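Long-range contacts in histone-lysine N-methyltransferase, H3 lysine-9 specific SUVH6 (Arabidopsis thaliana, PDB 6A5M), which probably transfers methyl groups from S-adenosylmethionine to a lysine of the histone H3 tail through its SET domain: residues 271-276 with 381-386; 293-298 with 341-346. The protein carries 1 engineered substitution. All coordinates share one frame; numbering follows the deposited sequence.

Contact 1 (271-276 with 381-386); sequences TYTVKL and EYVGEL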
loop_
_atom_site.group_PDB
_atom_site.type_symbol
_atom_site.label_atom_id
_atom_site.label_comp_id
_atom_site.label_asym_id
_atom_site.label_seq_id
_atom_site.Cartn_x
_atom_site.Cartn_y
_atom_site.Cartn_z
ATOM N N THR A 271 7.915 -21.246 16.627
ATOM C CA THR A 271 9.206 -20.656 16.947
ATOM C C THR A 271 9.486 -19.453 16.044
ATOM O O THR A 271 9.823 -19.621 14.872
ATOM C CB THR A 271 10.330 -21.708 16.805
ATOM O OG1 THR A 271 10.041 -22.822 17.662
ATOM C CG2 THR A 271 11.687 -21.114 17.173
ATOM N N TYR A 272 9.334 -18.240 16.574
ATOM C CA TYR A 272 9.517 -17.054 15.737
ATOM C C TYR A 272 10.963 -16.967 15.256
ATOM O O TYR A 272 11.905 -17.180 16.027
ATOM C CB TYR A 272 9.129 -15.756 16.464
ATOM C CG TYR A 272 8.908 -14.614 15.496
ATOM C CD1 TYR A 272 9.988 -13.965 14.906
ATOM C CD2 TYR A 272 7.629 -14.207 15.148
ATOM C CE1 TYR A 272 9.807 -12.945 14.006
ATOM C CE2 TYR A 272 7.434 -13.177 14.251
ATOM C CZ TYR A 272 8.533 -12.549 13.685
ATOM O OH TYR A 272 8.377 -11.532 12.786
ATOM N N THR A 273 11.118 -16.651 13.973
ATOM C CA THR A 273 12.411 -16.686 13.306
ATOM C C THR A 273 12.524 -15.468 12.406
ATOM O O THR A 273 11.810 -15.365 11.402
ATOM C CB THR A 273 12.579 -17.981 12.468
ATOM O OG1 THR A 273 12.148 -19.105 13.241
ATOM C CG2 THR A 273 14.025 -18.185 12.036
ATOM N N VAL A 274 13.416 -14.553 12.764
ATOM C CA VAL A 274 13.508 -13.273 12.078
ATOM C C VAL A 274 14.078 -13.412 10.668
ATOM O O VAL A 274 13.520 -12.867 9.705
ATOM C CB VAL A 274 14.381 -12.279 12.878
ATOM C CG1 VAL A 274 14.495 -10.946 12.132
ATOM C CG2 VAL A 274 13.794 -12.067 14.249
ATOM N N LYS A 275 15.174 -14.154 10.563
ATOM C CA LYS A 275 15.908 -14.327 9.315
ATOM C C LYS A 275 15.840 -15.757 8.803
ATOM O O LYS A 275 15.758 -16.716 9.579
ATOM C CB LYS A 275 17.378 -13.926 9.500
ATOM C CG LYS A 275 17.581 -12.440 9.778
ATOM C CD LYS A 275 17.000 -11.589 8.651
ATOM C CE LYS A 275 17.067 -10.097 8.974
ATOM N NZ LYS A 275 18.455 -9.665 9.266
ATOM N N LEU A 276 15.886 -15.896 7.487
ATOM C CA LEU A 276 15.906 -17.207 6.877
ATOM C C LEU A 276 17.238 -17.887 7.154
ATOM O O LEU A 276 18.305 -17.321 6.900
ATOM C CB LEU A 276 15.669 -17.113 5.374
ATOM C CG LEU A 276 15.041 -18.384 4.806
ATOM C CD1 LEU A 276 13.547 -18.359 5.025
ATOM C CD2 LEU A 276 15.375 -18.531 3.346
ATOM N N GLU A 381 9.613 -10.532 4.829
ATOM C CA GLU A 381 9.971 -11.756 4.118
ATOM C C GLU A 381 9.018 -12.895 4.502
ATOM O O GLU A 381 8.478 -12.913 5.615
ATOM C CB GLU A 381 11.419 -12.155 4.444
ATOM C CG GLU A 381 11.919 -13.447 3.753
ATOM C CD GLU A 381 13.427 -13.696 3.907
ATOM O OE1 GLU A 381 14.129 -12.896 4.579
ATOM O OE2 GLU A 381 13.915 -14.705 3.344
ATOM N N TYR A 382 8.798 -13.839 3.591
ATOM C CA TYR A 382 8.216 -15.116 3.996
ATOM C C TYR A 382 9.326 -16.029 4.540
ATOM O O TYR A 382 10.024 -16.692 3.771
ATOM C CB TYR A 382 7.476 -15.808 2.849
ATOM C CG TYR A 382 6.569 -16.896 3.377
ATOM C CD1 TYR A 382 7.077 -18.145 3.721
ATOM C CD2 TYR A 382 5.213 -16.655 3.595
ATOM C CE1 TYR A 382 6.268 -19.132 4.228
ATOM C CE2 TYR A 382 4.386 -17.644 4.108
ATOM C CZ TYR A 382 4.919 -18.884 4.424
ATOM O OH TYR A 382 4.110 -19.888 4.933
ATOM N N VAL A 383 9.490 -16.051 5.863
ATOM C CA VAL A 383 10.552 -16.845 6.484
ATOM C C VAL A 383 10.065 -18.231 6.920
ATOM O O VAL A 383 8.949 -18.383 7.415
ATOM C CB VAL A 383 11.152 -16.119 7.708
ATOM C CG1 VAL A 383 12.200 -16.995 8.414
ATOM C CG2 VAL A 383 11.772 -14.793 7.296
ATOM N N GLY A 384 10.906 -19.243 6.730
ATOM C CA GLY A 384 10.597 -20.574 7.204
ATOM C C GLY A 384 11.748 -21.495 6.879
ATOM O O GLY A 384 12.826 -21.029 6.509
ATOM N N GLU A 385 11.522 -22.798 7.021
ATOM C CA GLU A 385 12.548 -23.784 6.735
ATOM C C GLU A 385 12.528 -24.154 5.267
ATOM O O GLU A 385 11.483 -24.497 4.720
ATOM C CB GLU A 385 12.349 -25.036 7.592
ATOM C CG GLU A 385 12.291 -24.773 9.086
ATOM C CD GLU A 385 12.394 -26.047 9.897
ATOM O OE1 GLU A 385 13.511 -26.608 9.968
ATOM O OE2 GLU A 385 11.361 -26.496 10.450
ATOM N N LEU A 386 13.680 -24.080 4.623
ATOM C CA LEU A 386 13.769 -24.415 3.212
ATOM C C LEU A 386 13.738 -25.927 2.973
ATOM O O LEU A 386 14.425 -26.694 3.652
ATOM C CB LEU A 386 15.047 -23.838 2.615
ATOM C CG LEU A 386 14.915 -22.553 1.810
ATOM C CD1 LEU A 386 16.289 -22.148 1.331
ATOM C CD2 LEU A 386 13.962 -22.754 0.643
HETATM O O HOH W 1 13.761 -11.464 7.043
#
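One water donates to both segments, to Glu-381 OE1 at 2.9 Å and to Val-274 O at 3.0 Å, and so stands in for the direct hydrogen bond that the two segments lack. With this water on OE1 and His-477 ND1 bonded to OE2, both carboxylate oxygens of Glu-381 are engaged, which would fix the rotation of the group. The Glu-381 chain is fully extended, with CG anti to the backbone N (chi1 180°), and crosses Leu-276 at about a right angle, Glu-381 OE2 packing 3.6 Å from Leu-276 CB. Val-383 points toward 271-276 and spreads its two methyls against successive carbonyls: Val-383 CG1 is 3.4 Å from Thr-273 O, while Val-383 CG2 approaches Val-274 O at 3.5 Å. This is where the Pre-SET region lies against the SET domain. Strand 271-272 pairs in parallel with 446-447, and 381-386 links strand 378-381 to strand 385-387, held on the way by Asn-448, which bonds Glu-381 O and Val-383 N. Tyr-382 starts its side chain away from 271-276, and that side chain lies about 5 Å from the bound S-adenosylmethionine. Leu-276 buries the largest share of surface of any residue here, its CD1 lying over the backbone of Val-383 and Gly-384 and 3.9 Å from Val-383 CG1. Leu-276 CD2 meets Leu-386 CD1 at 4.2 Å.

Contact 2 (293-298 with 341-346); sequences TTRCTE and SCYLRV. With ZN (zinc ion), chain C; ZN (zinc ion), chain D.
Two irregular loops come closest where the CA atoms of Arg-295 and Cys-342 stand 3.9 Å apart, and 341-346 turns back at once in a type I beta turn from Cys-342 to Arg-345, closed by the bond from Arg-345 N to Cys-342 O. Cys-342 SG, 2.3 Å from the zinc ion of chain C, also accepts two N-H groups: Cys-296 N from across the contact at 3.3 Å, with a fairly straight angle of 159°, and Leu-344 N from within the turn. Such bonds would partly offset the negative charge of the thiolate. Cys-296 SG bridges two metals, 2.1 Å from the zinc of chain D and 2.5 Å from that of chain C. Away from the zinc ions, Arg-295 runs extended past Tyr-343. Arg-295 CD sits over one face of the Tyr-343 ring, 4.1 Å from its centroid, a CH-pi contact, whereas the guanidinium is turned 82° to the ring and presents its edge to it. Ser-341 O lies over a guanidinium face, and Arg-295 NE makes a weak bond, bent to 124°, to Ser-341 OG. At the ring edge, in its plane, Cys-296 O is 3.2 Å from Tyr-343 CD2. Cys-332 and Cys-338 complete the chain C zinc site and Cys-290, Cys-292 and Cys-304 that of chain D; with a third zinc nearby, this fits the triangular three-zinc, nine-cysteine cluster of Pre-SET motifs.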
loop_
_atom_site.group_PDB
_atom_site.type_symbol
_atom_site.label_atom_id
_atom_site.label_comp_id
_atom_site.label_asym_id
_atom_site.label_seq_id
_atom_site.Cartn_x
_atom_site.Cartn_y
_atom_site.Cartn_z
ATOM N N THR A 293 32.609 2.178 -2.651
ATOM C CA THR A 293 32.858 2.493 -1.249
ATOM C C THR A 293 31.700 3.267 -0.629
ATOM O O THR A 293 31.664 3.498 0.580
ATOM C CB THR A 293 34.142 3.302 -1.072
ATOM O OG1 THR A 293 34.434 3.409 0.327
ATOM C CG2 THR A 293 33.983 4.693 -1.673
ATOM N N THR A 294 30.755 3.672 -1.465
ATOM C CA THR A 294 29.581 4.368 -0.975
ATOM C C THR A 294 28.315 3.806 -1.610
ATOM O O THR A 294 28.382 2.821 -2.338
ATOM C CB THR A 294 29.661 5.855 -1.257
ATOM O OG1 THR A 294 28.529 6.490 -0.657
ATOM C CG2 THR A 294 29.660 6.104 -2.763
ATOM N N ARG A 295 27.172 4.434 -1.342
ATOM C CA ARG A 295 25.897 3.968 -1.892
ATOM C C ARG A 295 25.968 3.749 -3.396
ATOM O O ARG A 295 26.405 4.632 -4.142
ATOM C CB ARG A 295 24.760 4.953 -1.591
ATOM C CG ARG A 295 24.638 5.404 -0.156
ATOM C CD ARG A 295 23.413 6.278 -0.010
ATOM N NE ARG A 295 23.122 6.606 1.381
ATOM C CZ ARG A 295 21.968 7.118 1.806
ATOM N NH1 ARG A 295 21.796 7.393 3.093
ATOM N NH2 ARG A 295 20.983 7.352 0.947
ATOM N N CYS A 296 25.540 2.570 -3.834
ATOM C CA CYS A 296 25.537 2.256 -5.255
ATOM C C CYS A 296 24.446 3.006 -5.974
ATOM O O CYS A 296 23.310 3.068 -5.507
ATOM C CB CYS A 296 25.363 0.762 -5.495
ATOM S SG CYS A 296 26.698 -0.181 -4.820
ATOM N N THR A 297 24.845 3.581 -7.094
ATOM C CA THR A 297 23.972 4.293 -7.986
ATOM C C THR A 297 24.487 4.233 -9.417
ATOM O O THR A 297 25.665 4.088 -9.635
ATOM C CB THR A 297 23.797 5.738 -7.512
ATOM O OG1 THR A 297 23.357 6.548 -8.590
ATOM C CG2 THR A 297 25.077 6.298 -7.018
ATOM N N GLU A 298 23.596 4.370 -10.386
ATOM C CA GLU A 298 23.944 4.469 -11.803
ATOM C C GLU A 298 24.799 5.713 -12.100
ATOM O O GLU A 298 25.671 5.705 -12.939
ATOM C CB GLU A 298 22.683 4.460 -12.672
ATOM C CG GLU A 298 22.804 3.682 -13.968
ATOM C CD GLU A 298 21.545 3.672 -14.819
ATOM O OE1 GLU A 298 20.467 3.382 -14.294
ATOM O OE2 GLU A 298 21.629 3.937 -16.030
ATOM N N SER A 341 23.472 1.770 4.025
ATOM C CA SER A 341 22.446 2.618 3.432
ATOM C C SER A 341 22.520 2.668 1.907
ATOM O O SER A 341 21.862 3.501 1.281
ATOM C CB SER A 341 22.534 4.037 3.995
ATOM O OG SER A 341 23.774 4.639 3.676
ATOM N N CYS A 342 23.317 1.786 1.311
ATOM C CA CYS A 342 23.312 1.625 -0.143
ATOM C C CYS A 342 21.886 1.456 -0.677
ATOM O O CYS A 342 21.034 0.844 -0.021
ATOM C CB CYS A 342 24.166 0.425 -0.558
ATOM S SG CYS A 342 24.041 0.023 -2.318
ATOM N N TYR A 343 21.626 2.009 -1.861
ATOM C CA TYR A 343 20.277 2.005 -2.433
ATOM C C TYR A 343 19.854 0.600 -2.865
ATOM O O TYR A 343 18.665 0.330 -3.078
ATOM C CB TYR A 343 20.188 2.964 -3.625
ATOM C CG TYR A 343 20.419 4.425 -3.278
ATOM C CD1 TYR A 343 19.611 5.080 -2.348
ATOM C CD2 TYR A 343 21.434 5.152 -3.887
ATOM C CE1 TYR A 343 19.814 6.414 -2.029
ATOM C CE2 TYR A 343 21.647 6.497 -3.578
ATOM C CZ TYR A 343 20.833 7.118 -2.648
ATOM O OH TYR A 343 21.033 8.443 -2.338
ATOM N N LEU A 344 20.845 -0.280 -2.999
ATOM C CA LEU A 344 20.627 -1.674 -3.340
ATOM C C LEU A 344 20.573 -2.524 -2.085
ATOM O O LEU A 344 20.740 -3.727 -2.154
ATOM C CB LEU A 344 21.742 -2.193 -4.255
ATOM C CG LEU A 344 21.632 -1.839 -5.732
ATOM C CD1 LEU A 344 22.412 -2.824 -6.571
ATOM C CD2 LEU A 344 20.178 -1.851 -6.139
ATOM N N ARG A 345 20.388 -1.896 -0.930
ATOM C CA ARG A 345 20.219 -2.653 0.307
ATOM C C ARG A 345 18.894 -2.270 0.935
ATOM O O ARG A 345 18.787 -1.223 1.576
ATOM C CB ARG A 345 21.368 -2.394 1.292
ATOM C CG ARG A 345 22.742 -2.889 0.845
ATOM C CD ARG A 345 23.734 -2.655 1.974
ATOM N NE ARG A 345 25.130 -2.876 1.623
ATOM C CZ ARG A 345 25.758 -4.047 1.715
ATOM N NH1 ARG A 345 25.106 -5.138 2.128
ATOM N NH2 ARG A 345 27.045 -4.127 1.392
ATOM N N VAL A 346 17.871 -3.097 0.742
ATOM C CA VAL A 346 16.548 -2.731 1.229
ATOM C C VAL A 346 15.907 -3.881 2.013
ATOM O O VAL A 346 15.790 -3.808 3.242
ATOM C CB VAL A 346 15.642 -2.277 0.061
ATOM C CG1 VAL A 346 14.238 -1.974 0.549
ATOM C CG2 VAL A 346 16.233 -1.033 -0.617
HETATM ZN ZN ZN C . 25.800 -1.431 -2.850
HETATM ZN ZN ZN D . 28.042 -1.209 -6.112
#

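Overall arrangement
From helix 6-29 the chain runs through the seven-stranded mixed sheet and strands 242-244 and 257-259 to 271-276, the first half of contact 1. It then enters the zinc-binding loops, where 293-298 and 341-346 meet in contact 2, closing a loop of 42 intervening residues that includes helix 305-309 and strand 329-330. Only afterwards do strands 355-359, 365-369 and 378-381 lead to 381-386, which closes contact 1. Contact 2 is therefore nested inside the larger loop. The centres are 25 Å apart and the nearest atoms about 9 Å, without touching. Contact 2 joins two zinc-binding loops, whereas contact 1 ties strand 271-272, and through it 446-447, to the passage between strands 378-381 and 385-387.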